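PDB 2RGY: transcriptional regulator, LacI family from Burkholderia phymatum, which probably represses or otherwise controls transcription in response to a small effector, likely a sugar, bound by its periplasmic-binding-protein-like domain. Local coordinates for residues A[136-141]-A[145-150]; A[167-172]-A[177-182]; A[206-211]-A[219-224]. All coordinates share one frame; numbering follows the deposited sequence.

Contact 1 of 3, residues A[136-141]-A[145-150]; sequences GPFTAS and ERLDGF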
# COMPACT_ATOMS: atom_id res chain seq x y z
N GLY A 136 13.37 -13.46 0.02
CA GLY A 136 13.21 -12.69 1.23
C GLY A 136 14.24 -13.23 2.19
O GLY A 136 15.09 -14.02 1.79
N PRO A 137 14.21 -12.82 3.47
CA PRO A 137 15.20 -13.32 4.42
C PRO A 137 15.17 -14.84 4.52
O PRO A 137 14.10 -15.46 4.51
CB PRO A 137 14.81 -12.64 5.73
CG PRO A 137 13.35 -12.30 5.55
CD PRO A 137 13.29 -11.86 4.11
N PHE A 138 16.35 -15.43 4.61
CA PHE A 138 16.48 -16.87 4.71
C PHE A 138 15.85 -17.40 6.00
O PHE A 138 15.52 -18.58 6.09
CB PHE A 138 17.96 -17.27 4.65
CG PHE A 138 18.56 -17.17 3.26
CD1 PHE A 138 19.94 -17.25 3.08
CD2 PHE A 138 17.74 -17.00 2.13
CE1 PHE A 138 20.51 -17.15 1.81
CE2 PHE A 138 18.28 -16.90 0.85
CZ PHE A 138 19.68 -16.98 0.68
N THR A 139 15.69 -16.52 6.99
CA THR A 139 15.09 -16.91 8.26
C THR A 139 13.56 -16.87 8.27
O THR A 139 12.93 -17.23 9.26
CB THR A 139 15.60 -16.03 9.43
OG1 THR A 139 15.47 -14.64 9.09
CG2 THR A 139 17.07 -16.36 9.75
N ALA A 140 12.95 -16.43 7.17
CA ALA A 140 11.49 -16.39 7.08
C ALA A 140 11.02 -17.76 6.59
O ALA A 140 11.36 -18.16 5.48
CB ALA A 140 11.04 -15.29 6.12
N SER A 141 10.25 -18.47 7.41
CA SER A 141 9.78 -19.80 7.05
C SER A 141 8.91 -19.81 5.79
O SER A 141 8.96 -20.75 5.01
CB SER A 141 9.01 -20.44 8.21
OG SER A 141 7.76 -19.80 8.44
N GLU A 145 10.10 -22.29 2.49
CA GLU A 145 9.26 -23.31 1.86
C GLU A 145 8.93 -22.92 0.43
O GLU A 145 8.73 -23.76 -0.43
CB GLU A 145 7.99 -23.52 2.67
CG GLU A 145 8.19 -24.53 3.78
CD GLU A 145 7.30 -24.27 4.98
OE1 GLU A 145 6.08 -24.05 4.77
OE2 GLU A 145 7.83 -24.29 6.12
N ARG A 146 8.90 -21.62 0.20
CA ARG A 146 8.65 -21.06 -1.11
C ARG A 146 9.82 -21.47 -2.01
O ARG A 146 9.63 -21.95 -3.13
CB ARG A 146 8.58 -19.54 -0.96
CG ARG A 146 8.10 -18.78 -2.15
CD ARG A 146 7.85 -17.33 -1.71
NE ARG A 146 7.15 -17.29 -0.42
CZ ARG A 146 6.67 -16.20 0.16
NH1 ARG A 146 6.81 -15.01 -0.43
NH2 ARG A 146 6.06 -16.28 1.33
N LEU A 147 11.03 -21.27 -1.51
CA LEU A 147 12.24 -21.63 -2.25
C LEU A 147 12.36 -23.15 -2.38
O LEU A 147 12.77 -23.66 -3.41
CB LEU A 147 13.49 -21.09 -1.55
CG LEU A 147 13.69 -19.58 -1.44
CD1 LEU A 147 15.01 -19.31 -0.73
CD2 LEU A 147 13.68 -18.93 -2.82
N ASP A 148 12.04 -23.86 -1.30
CA ASP A 148 12.13 -25.31 -1.34
C ASP A 148 11.31 -25.86 -2.50
O ASP A 148 11.80 -26.67 -3.28
CB ASP A 148 11.64 -25.90 -0.02
CG ASP A 148 12.69 -25.84 1.07
OD1 ASP A 148 13.72 -25.14 0.90
OD2 ASP A 148 12.48 -26.51 2.11
N GLY A 149 10.06 -25.42 -2.60
CA GLY A 149 9.19 -25.86 -3.68
C GLY A 149 9.74 -25.46 -5.03
O GLY A 149 9.66 -26.21 -6.01
N PHE A 150 10.30 -24.26 -5.10
CA PHE A 150 10.88 -23.77 -6.35
C PHE A 150 12.00 -24.71 -6.79
O PHE A 150 12.02 -25.17 -7.93
CB PHE A 150 11.46 -22.37 -6.13
CG PHE A 150 12.06 -21.77 -7.36
CD1 PHE A 150 11.25 -21.21 -8.35
CD2 PHE A 150 13.45 -21.72 -7.51
CE1 PHE A 150 11.82 -20.61 -9.48
CE2 PHE A 150 14.02 -21.12 -8.63
CZ PHE A 150 13.21 -20.56 -9.62

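Contact 2 of 3, residues A[167-172]-A[177-182]; sequences IESDFS and YAATCQ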
# COMPACT_ATOMS: atom_id res chain seq x y z
N ILE A 167 19.90 -14.17 -4.56
CA ILE A 167 20.24 -12.99 -3.76
C ILE A 167 19.26 -12.89 -2.59
O ILE A 167 18.05 -12.83 -2.81
CB ILE A 167 20.10 -11.69 -4.59
CG1 ILE A 167 20.78 -11.83 -5.95
CG2 ILE A 167 20.73 -10.54 -3.83
CD1 ILE A 167 22.29 -11.98 -5.88
N GLU A 168 19.76 -12.89 -1.37
CA GLU A 168 18.89 -12.78 -0.20
C GLU A 168 18.52 -11.31 -0.04
O GLU A 168 19.38 -10.44 -0.10
CB GLU A 168 19.61 -13.26 1.07
CG GLU A 168 18.67 -13.55 2.23
CD GLU A 168 19.39 -13.66 3.57
OE1 GLU A 168 20.58 -14.06 3.60
OE2 GLU A 168 18.77 -13.36 4.61
N SER A 169 17.23 -11.04 0.15
CA SER A 169 16.77 -9.67 0.33
C SER A 169 15.78 -9.56 1.50
O SER A 169 15.69 -10.48 2.31
CB SER A 169 16.14 -9.14 -0.96
OG SER A 169 15.99 -7.74 -0.88
N ASP A 170 15.04 -8.46 1.58
CA ASP A 170 14.12 -8.27 2.70
C ASP A 170 12.65 -8.00 2.40
O ASP A 170 11.94 -7.50 3.27
CB ASP A 170 14.65 -7.14 3.58
CG ASP A 170 14.70 -5.81 2.85
OD1 ASP A 170 14.22 -5.75 1.70
OD2 ASP A 170 15.22 -4.82 3.42
N PHE A 171 12.19 -8.32 1.20
CA PHE A 171 10.79 -8.09 0.82
C PHE A 171 10.40 -6.63 0.57
O PHE A 171 9.25 -6.36 0.20
CB PHE A 171 9.81 -8.65 1.87
CG PHE A 171 9.72 -10.15 1.91
CD1 PHE A 171 9.64 -10.89 0.74
CD2 PHE A 171 9.66 -10.81 3.14
CE1 PHE A 171 9.50 -12.29 0.77
CE2 PHE A 171 9.52 -12.21 3.19
CZ PHE A 171 9.44 -12.95 2.00
N SER A 172 11.32 -5.69 0.79
CA SER A 172 11.00 -4.27 0.59
C SER A 172 11.34 -3.75 -0.81
O SER A 172 12.10 -4.37 -1.54
CB SER A 172 11.77 -3.42 1.59
OG SER A 172 13.16 -3.46 1.31
N TYR A 177 15.35 -3.65 -5.29
CA TYR A 177 16.13 -2.87 -6.25
C TYR A 177 17.61 -3.18 -6.11
O TYR A 177 18.30 -3.42 -7.10
CB TYR A 177 15.91 -1.37 -6.02
CG TYR A 177 16.60 -0.50 -7.05
CD1 TYR A 177 16.08 -0.38 -8.34
CD2 TYR A 177 17.77 0.20 -6.74
CE1 TYR A 177 16.71 0.42 -9.29
CE2 TYR A 177 18.41 1.00 -7.68
CZ TYR A 177 17.88 1.11 -8.96
OH TYR A 177 18.51 1.88 -9.91
N ALA A 178 18.09 -3.18 -4.87
CA ALA A 178 19.48 -3.45 -4.58
C ALA A 178 19.85 -4.89 -4.97
O ALA A 178 20.96 -5.16 -5.44
CB ALA A 178 19.75 -3.23 -3.09
N ALA A 179 18.91 -5.81 -4.76
CA ALA A 179 19.18 -7.21 -5.08
C ALA A 179 19.27 -7.40 -6.59
O ALA A 179 20.07 -8.20 -7.07
CB ALA A 179 18.08 -8.09 -4.49
N THR A 180 18.45 -6.66 -7.34
CA THR A 180 18.49 -6.79 -8.80
C THR A 180 19.83 -6.26 -9.29
O THR A 180 20.47 -6.86 -10.15
CB THR A 180 17.34 -6.01 -9.49
OG1 THR A 180 16.07 -6.52 -9.05
CG2 THR A 180 17.43 -6.19 -11.00
N CYS A 181 20.27 -5.14 -8.72
CA CYS A 181 21.55 -4.56 -9.10
C CYS A 181 22.70 -5.53 -8.81
O CYS A 181 23.59 -5.72 -9.63
CB CYS A 181 21.79 -3.24 -8.36
SG CYS A 181 20.66 -1.95 -8.88
N GLN A 182 22.67 -6.13 -7.62
CA GLN A 182 23.71 -7.07 -7.24
C GLN A 182 23.75 -8.23 -8.24
O GLN A 182 24.82 -8.71 -8.61
CB GLN A 182 23.45 -7.60 -5.83
CG GLN A 182 24.58 -8.48 -5.27
CD GLN A 182 24.27 -9.06 -3.90
OE1 GLN A 182 23.88 -8.34 -2.97
NE2 GLN A 182 24.45 -10.37 -3.75
O HOH W 1 22.03 -10.03 -0.95

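Contact 3 of 3, residues A[206-211]-A[219-224]; sequences ARFQQL and VSVIGY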
# COMPACT_ATOMS: atom_id res chain seq x y z
N ALA A 206 11.89 -2.18 -12.47
CA ALA A 206 12.33 -0.79 -12.46
C ALA A 206 13.76 -0.69 -12.96
O ALA A 206 14.06 0.15 -13.79
CB ALA A 206 12.23 -0.21 -11.06
N ARG A 207 14.62 -1.56 -12.44
CA ARG A 207 16.03 -1.58 -12.83
C ARG A 207 16.18 -1.97 -14.29
O ARG A 207 16.87 -1.30 -15.04
CB ARG A 207 16.80 -2.56 -11.94
CG ARG A 207 18.31 -2.57 -12.18
CD ARG A 207 18.85 -1.14 -12.24
NE ARG A 207 20.30 -1.10 -12.36
CZ ARG A 207 20.99 -0.00 -12.66
NH1 ARG A 207 20.37 1.15 -12.88
NH2 ARG A 207 22.31 -0.06 -12.75
N PHE A 208 15.53 -3.06 -14.68
CA PHE A 208 15.61 -3.52 -16.06
C PHE A 208 15.22 -2.42 -17.04
O PHE A 208 15.82 -2.29 -18.10
CB PHE A 208 14.68 -4.73 -16.27
CG PHE A 208 15.14 -5.97 -15.57
CD1 PHE A 208 14.29 -7.07 -15.47
CD2 PHE A 208 16.42 -6.05 -15.00
CE1 PHE A 208 14.69 -8.24 -14.82
CE2 PHE A 208 16.84 -7.22 -14.35
CZ PHE A 208 15.97 -8.32 -14.26
N GLN A 209 14.21 -1.63 -16.69
CA GLN A 209 13.76 -0.56 -17.56
C GLN A 209 14.83 0.54 -17.65
O GLN A 209 15.05 1.11 -18.72
CB GLN A 209 12.43 0.02 -17.05
CG GLN A 209 11.66 0.92 -18.03
CD GLN A 209 12.23 2.33 -18.13
OE1 GLN A 209 12.83 2.84 -17.18
NE2 GLN A 209 12.01 2.98 -19.27
N GLN A 210 15.49 0.80 -16.53
CA GLN A 210 16.55 1.81 -16.51
C GLN A 210 17.74 1.42 -17.40
O GLN A 210 18.42 2.29 -17.94
CB GLN A 210 17.05 2.03 -15.07
CG GLN A 210 15.99 2.53 -14.10
CD GLN A 210 16.51 2.68 -12.67
OE1 GLN A 210 17.61 2.25 -12.34
NE2 GLN A 210 15.69 3.29 -11.81
N LEU A 211 17.98 0.12 -17.55
CA LEU A 211 19.11 -0.35 -18.35
C LEU A 211 18.78 -0.83 -19.76
O LEU A 211 19.65 -1.31 -20.48
CB LEU A 211 19.86 -1.45 -17.60
CG LEU A 211 20.41 -1.04 -16.23
CD1 LEU A 211 20.89 -2.28 -15.46
CD2 LEU A 211 21.54 -0.04 -16.42
N VAL A 219 14.28 -10.74 -20.49
CA VAL A 219 14.12 -11.42 -19.21
C VAL A 219 12.66 -11.59 -18.83
O VAL A 219 11.88 -10.64 -18.90
CB VAL A 219 14.82 -10.66 -18.07
CG1 VAL A 219 14.58 -11.36 -16.75
CG2 VAL A 219 16.31 -10.57 -18.34
N SER A 220 12.30 -12.80 -18.41
CA SER A 220 10.94 -13.10 -17.98
C SER A 220 10.97 -13.01 -16.47
O SER A 220 11.85 -13.58 -15.83
CB SER A 220 10.53 -14.49 -18.43
OG SER A 220 10.23 -14.51 -19.82
N VAL A 221 10.02 -12.29 -15.90
CA VAL A 221 9.97 -12.09 -14.46
C VAL A 221 8.65 -12.56 -13.86
O VAL A 221 7.59 -12.21 -14.36
CB VAL A 221 10.14 -10.59 -14.11
CG1 VAL A 221 10.12 -10.38 -12.60
CG2 VAL A 221 11.44 -10.06 -14.71
N ILE A 222 8.72 -13.34 -12.79
CA ILE A 222 7.49 -13.79 -12.14
C ILE A 222 7.52 -13.43 -10.67
O ILE A 222 8.52 -13.66 -9.99
CB ILE A 222 7.28 -15.30 -12.28
CG1 ILE A 222 5.98 -15.70 -11.59
CG2 ILE A 222 8.45 -16.06 -11.69
CD1 ILE A 222 5.49 -17.10 -11.94
N GLY A 223 6.44 -12.84 -10.17
CA GLY A 223 6.38 -12.44 -8.78
C GLY A 223 5.66 -13.43 -7.89
O GLY A 223 5.36 -14.55 -8.30
N TYR A 224 5.36 -13.01 -6.66
CA TYR A 224 4.69 -13.89 -5.71
C TYR A 224 3.77 -13.05 -4.83
O TYR A 224 4.17 -12.00 -4.34
CB TYR A 224 5.74 -14.59 -4.86
CG TYR A 224 5.27 -15.85 -4.17
CD1 TYR A 224 5.50 -17.10 -4.73
CD2 TYR A 224 4.64 -15.78 -2.94
CE1 TYR A 224 5.12 -18.27 -4.07
CE2 TYR A 224 4.24 -16.94 -2.26
CZ TYR A 224 4.49 -18.19 -2.83
OH TYR A 224 4.13 -19.33 -2.14

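Contact 1 of 3, residues A[136-141]-A[145-150]
Ser141 and Glu145 meet in the first turn of helix 141-155, where the loop after strand 131-135 runs into the helix within a periplasmic-binding-protein-like fold. The amide of Glu145 donates to Ser141 O over 3.2 Å between N and O, nearly straight at 164°. It is an i to i+4 backbone bond of the helix's first turn. The Glu145 side chain leaves with CG anti to the carbonyl carbon (chi1 -87°) and runs on extended, which lays its length alongside the carbonyl of Ser141: Glu145 CB stands 3.8 Å from Ser141 O, and the carboxylate carbon is little farther off.

Farther along, Phe138 CE2 touches the Leu147 CD1 methyl at 4.4 Å, a loose apolar contact made obliquely to the ring. Leu147 is buried against Val133, Ser135 and Leu166, and Phe138 also lies on Leu166, which brings loop and helix together over the edge of the sheet.

Behind this first shell, a type I beta turn from Pro137 to Ala140 sets the approach to the helix and puts Ala140 at the N-cap. Glu168 takes the Phe138 amide, while Arg146 makes a salt bridge to Asp142 and bonds to Ala196 O. The turn itself is closed by Ala140 N donating to Pro137 O at 3.1 Å.

Contact 2 of 3, residues A[167-172]-A[177-182]
Strand 166-168, at one margin of the six-stranded mixed sheet, passes through a short loop into helix 173-186, and the helix packs back on the strand that precedes it. Ile167 makes the largest contribution to the contact. Its CG2 methyl, anti to the backbone N, meets the Ala179 methyl at 3.7 Å from CG2 to CB, and Ser169 CB approaches that same Ala179 CB from the loop at 4.2 Å.

Both branches of Ile167 also meet the Gln182 amide, the two side chains crossing obliquely: Ile167 CD1 comes to 3.4 Å from Gln182 NE2, and Ile167 CG2 to 3.7 Å from it. Gln182 CG is anti to the backbone N (chi1 -174°) and the chain runs on extended, which carries the amide to Ile167. One water then bridges strand and helix, donating to Glu168 O at 2.8 Å and to Gln182 OE1 at 3.2 Å.

This is the strand-to-helix half of an alpha/beta unit in the periplasmic-binding-protein-like domain, and an Asx turn shapes the loop: Asp170 OD1 accepts from Ser172 N at 3.0 Å. Ser172 OG donates to that oxygen too, from the same face of the carboxylate plane, at 2.6 Å. Ser172 is the N-cap of helix 173-186, its OG also bonding to the amide of Gly175.

Contact 3 of 3, residues A[206-211]-A[219-224]
Phe208, near the C-terminal end of helix 198-210, rests a corner of its ring on two valines of the segment 219-224: Val219, just before strand 220-223, and Val221, within it. The contact belongs to the beta-alpha-beta unit of strand 192-195, helix 198-210 and strand 220-223, and it packs the helix on the strand at which the unit ends.

A single ring atom does nearly all the touching: Phe208 CE1 lies 3.7 Å from Val219 CG1 and 3.7 Å from Val221 CG2. The two valines come at the ring differently. Val221 CG2 meets it at the edge, in the ring plane, whereas Val219 CG1 approaches obliquely and that side chain crosses the phenylalanine at about a right angle.

With chi1 at -69°, Phe208 CG sits anti to its carbonyl carbon and the ring projects from the helix toward the strand. Val219 and Val221 share almost the same chi1, yet offer different methyls, each according to where its residue lies relative to the ring: Val219 uses CG1, anti to the backbone N, and Val221 uses CG2, anti to the carbonyl carbon.

Within 206-211, Arg207 NH1 donates to Gln210 OE1 at 3.0 Å, in both the carbonyl and the guanidinium planes, and Leu211 CD1 lies over one face of that guanidinium group, toward its rim.

Around the ring, Thr180 of helix 173-186, Leu193 of strand 192-195 and the loop residue Val215 make further contacts. Strand 220-223 pairs with strand 192-195 through Ser220 and Ile222, while Ile222 packs on helix 112-125.

How the contacts relate
The contacts follow one another along the chain, each closing before the next begins, and all lie in the domain built on the six-stranded mixed sheet. Centres of contacts 1 and 2 are about 15 Å apart, of contacts 2 and 3 about 12 Å, and of contacts 1 and 3 about 21 Å. Helix 141-155 leads into strand 166-168, joining contacts 1 and 2, and Pro137 packs against the backbone of Ser169. Helices 173-186 and 198-210 link contacts 2 and 3, where Tyr177 probably bonds to Gln210 and the two helices lie side by side. Tyr177 and Ala206 also pack on Tyr232 of the second subunit, placing this helix pair at the dimer interface.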